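Local coordinates for CIR protein (PDB 6ZYV), which is of unknown function but belongs to the Plasmodium interspersed repeat (PIR) family of variant proteins, probably presented by infected red blood cells, at residues K13-I18 / V68-I73; K17-L22 / L95-N100. The protein carries 5 engineered substitutions. All blocks are in the same frame, centred on the assembly; numbering follows the deposited sequence.

Interaction 1 of 2, residues K13-I18 / V68-I73; sequences KDIKKI and VMFEHI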
# COMPACT_ATOMS: atom_id res chain seq x y z
N LYS A 13 7.50 4.09 -3.57
CA LYS A 13 8.45 5.03 -2.99
C LYS A 13 7.89 5.59 -1.68
O LYS A 13 8.59 5.62 -0.68
CB LYS A 13 8.66 6.18 -4.01
CG LYS A 13 10.00 6.87 -3.98
CD LYS A 13 10.39 7.24 -5.42
CE LYS A 13 11.06 8.57 -5.59
NZ LYS A 13 11.36 8.82 -7.03
N ASP A 14 6.61 6.01 -1.68
CA ASP A 14 5.98 6.59 -0.49
C ASP A 14 5.84 5.59 0.63
O ASP A 14 6.13 5.94 1.78
CB ASP A 14 4.62 7.23 -0.83
CG ASP A 14 4.71 8.36 -1.84
OD1 ASP A 14 5.79 8.96 -1.96
OD2 ASP A 14 3.69 8.61 -2.54
N ILE A 15 5.47 4.35 0.31
CA ILE A 15 5.34 3.32 1.34
C ILE A 15 6.69 3.05 2.00
O ILE A 15 6.78 3.05 3.23
CB ILE A 15 4.66 2.02 0.80
CG1 ILE A 15 3.18 2.26 0.50
CG2 ILE A 15 4.83 0.87 1.78
CD1 ILE A 15 2.45 1.11 -0.16
N LYS A 16 7.76 2.93 1.18
CA LYS A 16 9.10 2.74 1.76
C LYS A 16 9.50 3.89 2.69
O LYS A 16 10.02 3.66 3.80
CB LYS A 16 10.18 2.50 0.69
CG LYS A 16 11.57 2.26 1.31
CD LYS A 16 12.10 0.85 1.08
CE LYS A 16 13.54 0.63 1.53
NZ LYS A 16 13.67 0.80 3.00
N LYS A 17 9.21 5.13 2.28
CA LYS A 17 9.51 6.33 3.07
C LYS A 17 8.81 6.27 4.45
O LYS A 17 9.47 6.39 5.48
CB LYS A 17 9.11 7.60 2.29
CG LYS A 17 10.26 8.54 1.98
CD LYS A 17 9.89 9.64 0.94
CE LYS A 17 9.43 9.10 -0.41
NZ LYS A 17 8.71 10.13 -1.25
N ILE A 18 7.48 5.99 4.47
CA ILE A 18 6.76 5.93 5.74
C ILE A 18 7.19 4.70 6.58
O ILE A 18 7.28 4.82 7.80
CB ILE A 18 5.22 6.05 5.59
CG1 ILE A 18 4.57 6.38 6.94
CG2 ILE A 18 4.59 4.82 4.96
CD1 ILE A 18 5.18 7.59 7.65
N VAL A 68 -2.31 11.54 1.74
CA VAL A 68 -2.04 12.87 1.23
C VAL A 68 -1.06 12.77 0.02
O VAL A 68 -1.32 13.35 -1.03
CB VAL A 68 -1.53 13.81 2.34
CG1 VAL A 68 -0.93 15.09 1.76
CG2 VAL A 68 -2.67 14.16 3.30
N MET A 69 0.01 11.98 0.16
CA MET A 69 0.98 11.79 -0.91
C MET A 69 0.38 11.11 -2.12
O MET A 69 0.70 11.49 -3.22
CB MET A 69 2.18 10.97 -0.42
CG MET A 69 3.03 11.70 0.56
SD MET A 69 3.76 13.24 -0.07
CE MET A 69 4.79 12.59 -1.42
N PHE A 70 -0.46 10.08 -1.93
CA PHE A 70 -1.08 9.37 -3.04
C PHE A 70 -1.99 10.31 -3.83
O PHE A 70 -2.02 10.24 -5.05
CB PHE A 70 -1.90 8.14 -2.56
CG PHE A 70 -1.13 6.98 -1.98
CD1 PHE A 70 0.26 6.93 -2.08
CD2 PHE A 70 -1.78 5.96 -1.30
CE1 PHE A 70 0.96 5.87 -1.52
CE2 PHE A 70 -1.08 4.88 -0.78
CZ PHE A 70 0.28 4.84 -0.88
N GLU A 71 -2.76 11.18 -3.14
CA GLU A 71 -3.64 12.13 -3.83
C GLU A 71 -2.80 13.09 -4.73
O GLU A 71 -3.28 13.51 -5.78
CB GLU A 71 -4.45 12.92 -2.79
CG GLU A 71 -5.43 13.92 -3.39
CD GLU A 71 -6.08 14.90 -2.42
OE1 GLU A 71 -5.46 15.24 -1.39
OE2 GLU A 71 -7.21 15.35 -2.72
N HIS A 72 -1.54 13.38 -4.37
CA HIS A 72 -0.67 14.24 -5.19
C HIS A 72 -0.36 13.63 -6.56
O HIS A 72 0.04 14.37 -7.46
CB HIS A 72 0.67 14.49 -4.50
CG HIS A 72 0.58 15.25 -3.22
ND1 HIS A 72 -0.34 16.26 -3.05
CD2 HIS A 72 1.34 15.15 -2.11
CE1 HIS A 72 -0.12 16.74 -1.84
NE2 HIS A 72 0.87 16.09 -1.23
N ILE A 73 -0.51 12.29 -6.71
CA ILE A 73 -0.30 11.61 -7.98
C ILE A 73 -1.37 12.05 -8.99
O ILE A 73 -1.08 12.17 -10.18
CB ILE A 73 -0.23 10.07 -7.80
CG1 ILE A 73 0.78 9.68 -6.70
CG2 ILE A 73 0.13 9.39 -9.13
CD1 ILE A 73 0.75 8.15 -6.31
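Asp14 and Ile15 on helix 8-20 meet Met69 and Phe70 near the end of helix 55-71. The contact is one helix-helix interface of the all-helical PIR ectodomain. Its backbones come nearest at Asp14 and Met69, whose CA atoms are 7.2 Å apart.

The polar part belongs to Asp14. Its carboxylate lies against residues 68-73 without accepting a hydrogen bond from them. OD2 sits 3.5 Å from CB of Met69. The same OD2 is 3.8 Å from CD1 of Phe70, at the edge of the ring and near its plane. The carboxylate and ring planes are 26° apart, and the two side chains run past each other in opposite directions. An edge approach brings the oxygen to the ring-edge hydrogens, whose slight positive charge probably suits it. OD1 has a charged partner one helical turn on. NZ of Lys17 donates to OD1 of Asp14 at 3.2 Å, in a salt bridge that meets the oxygen nearly along its C-O bond. This probably favours the ionised carboxylate, which is buried.

The apolar part is made by Ile15 and Phe70. CG of Phe70 is anti to its own carbonyl carbon (chi1 -68°), and the ring reaches back toward helix 8-20. Its CZ is 4.1 Å from CG1 of Ile15, again at the ring edge. Val11 and Tyr90 also touch the Phe70 side chain, while Trp94 of helix 81-101 packs on Ile15. The seam is therefore continuous with a third helix.

Met69 approaches Asp14 with both ends of its side chain. Bends at chi2 (-60°) and chi3 fold the thioether back, and the terminal CE of Met69 comes to 3.8 Å from OD1 of Asp14.

Interaction 2 of 2, residues K17-L22 / L95-N100; sequences KIDDCL and LSYILN
The C-terminal end of helix 8-20, with the turn that follows it, packs on helix 81-101 in the helical PIR ectodomain. Asp19 and Leu22 face Tyr97 and Ile98 there. The turn is tied on its other flank by the disulfide between Cys21 and Cys32. Cys21 is also where the chain leaves helical geometry, and Leu22 follows directly.

The closest approach is apolar. CD2 of Leu22 and CD1 of Ile98 meet tip to tip at 3.6 Å. CG1 of Ile98 is anti to the carbonyl carbon (chi1 -66°), and its terminal methyl extends toward helix 8-20. Ile59 of helix 55-71 also touches Ile98, so three helical elements gather at this side chain.

Asp19 brings a carboxylate to the same methyl from another direction. Its OD1 lies 4.1 Å from CD1 of Ile98, and the two side chains pass in opposite directions. The main polar partner of this oxygen is Trp94, one turn before Ile98: NE1 of Trp94 is hydrogen-bonded to OD1 of Asp19. That bond ties Asp19 directly to helix 81-101 and helps hold the carboxylate beside Tyr97.

Against Tyr97 the carboxylate meets a ring edge. Its plane is turned 64° from that of the ring, although OD1 itself lies near the ring plane. Tyr97 also stacks with Tyr158 of helix 154-174, and so joins this seam to a further helix. Toward Asp19, the Tyr97 ring presents CE2, 3.9 Å from OD1.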
# COMPACT_ATOMS: atom_id res chain seq x y z
N LYS A 17 9.21 5.13 2.28
CA LYS A 17 9.51 6.33 3.07
C LYS A 17 8.81 6.27 4.45
O LYS A 17 9.47 6.39 5.48
CB LYS A 17 9.11 7.60 2.29
CG LYS A 17 10.26 8.54 1.98
CD LYS A 17 9.89 9.64 0.94
CE LYS A 17 9.43 9.10 -0.41
NZ LYS A 17 8.71 10.13 -1.25
N ILE A 18 7.48 5.99 4.47
CA ILE A 18 6.76 5.93 5.74
C ILE A 18 7.19 4.70 6.58
O ILE A 18 7.28 4.82 7.80
CB ILE A 18 5.22 6.05 5.59
CG1 ILE A 18 4.57 6.38 6.94
CG2 ILE A 18 4.59 4.82 4.96
CD1 ILE A 18 5.18 7.59 7.65
N ASP A 19 7.51 3.57 5.94
CA ASP A 19 7.98 2.39 6.66
C ASP A 19 9.23 2.69 7.49
O ASP A 19 9.25 2.42 8.70
CB ASP A 19 8.28 1.23 5.69
CG ASP A 19 7.14 0.28 5.44
OD1 ASP A 19 6.17 0.31 6.22
OD2 ASP A 19 7.20 -0.49 4.45
N ASP A 20 10.27 3.27 6.87
CA ASP A 20 11.50 3.58 7.58
C ASP A 20 11.29 4.58 8.72
O ASP A 20 12.01 4.53 9.72
CB ASP A 20 12.56 4.10 6.59
CG ASP A 20 12.83 3.14 5.43
OD1 ASP A 20 12.55 1.93 5.58
OD2 ASP A 20 13.31 3.61 4.37
N CYS A 21 10.27 5.44 8.63
CA CYS A 21 10.05 6.47 9.62
C CYS A 21 9.03 6.16 10.67
O CYS A 21 8.72 7.08 11.42
CB CYS A 21 9.70 7.78 8.93
SG CYS A 21 11.13 8.68 8.31
N LEU A 22 8.48 4.94 10.73
CA LEU A 22 7.40 4.68 11.67
C LEU A 22 7.79 4.81 13.17
O LEU A 22 6.90 5.01 14.00
CB LEU A 22 6.70 3.35 11.38
CG LEU A 22 5.16 3.41 11.37
CD1 LEU A 22 4.62 4.59 10.55
CD2 LEU A 22 4.59 2.14 10.83
N LEU A 95 -1.83 -0.48 5.85
CA LEU A 95 -2.33 -0.43 7.21
C LEU A 95 -2.56 -1.84 7.76
O LEU A 95 -2.20 -2.11 8.91
CB LEU A 95 -3.59 0.44 7.28
CG LEU A 95 -4.16 0.68 8.68
CD1 LEU A 95 -3.12 1.29 9.61
CD2 LEU A 95 -5.44 1.52 8.62
N SER A 96 -3.10 -2.76 6.92
CA SER A 96 -3.32 -4.16 7.31
C SER A 96 -2.01 -4.84 7.61
O SER A 96 -1.91 -5.58 8.58
CB SER A 96 -4.03 -4.92 6.19
OG SER A 96 -5.25 -4.26 5.92
N TYR A 97 -0.98 -4.58 6.80
CA TYR A 97 0.35 -5.11 6.99
C TYR A 97 0.91 -4.63 8.36
O TYR A 97 1.42 -5.44 9.11
CB TYR A 97 1.27 -4.75 5.80
CG TYR A 97 2.72 -4.58 6.17
CD1 TYR A 97 3.54 -5.69 6.38
CD2 TYR A 97 3.28 -3.32 6.35
CE1 TYR A 97 4.86 -5.54 6.76
CE2 TYR A 97 4.59 -3.16 6.77
CZ TYR A 97 5.39 -4.27 6.96
OH TYR A 97 6.71 -4.12 7.36
N ILE A 98 0.81 -3.33 8.66
CA ILE A 98 1.30 -2.75 9.91
C ILE A 98 0.59 -3.36 11.12
O ILE A 98 1.25 -3.79 12.06
CB ILE A 98 1.14 -1.20 9.90
CG1 ILE A 98 2.04 -0.57 8.83
CG2 ILE A 98 1.37 -0.57 11.31
CD1 ILE A 98 3.51 -0.79 9.07
N LEU A 99 -0.73 -3.43 11.08
CA LEU A 99 -1.49 -4.00 12.17
C LEU A 99 -1.17 -5.48 12.35
O LEU A 99 -1.05 -5.94 13.48
CB LEU A 99 -3.00 -3.73 12.02
CG LEU A 99 -3.43 -2.25 12.06
CD1 LEU A 99 -4.94 -2.13 12.08
CD2 LEU A 99 -2.87 -1.51 13.29
N ASN A 100 -0.94 -6.21 11.26
CA ASN A 100 -0.55 -7.61 11.34
C ASN A 100 0.84 -7.74 12.01
O ASN A 100 1.04 -8.65 12.81
CB ASN A 100 -0.53 -8.25 9.94
CG ASN A 100 -0.19 -9.72 9.99
OD1 ASN A 100 0.89 -10.15 9.60
ND2 ASN A 100 -1.11 -10.51 10.50

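Overall arrangement
From the N terminus, the chain first runs through helix 8-20, which supplies one side of both contacts. Interaction 1 closes a loop when helix 55-71 returns to residues 13-18. Interaction 2 closes a longer one when the next helix, 81-101, reaches residues 17-22. The segments of the two contacts share Lys17 and Ile18. The loops start from the same stretch, and the shorter lies largely within the span of the longer; taken by their touching residues, they are staggered. The contact centres lie 12 Å apart. Interaction 1 uses an earlier part of helix 8-20, and interaction 2 its end and the following turn. Together they bind the first helix to two helices that are consecutive in the chain.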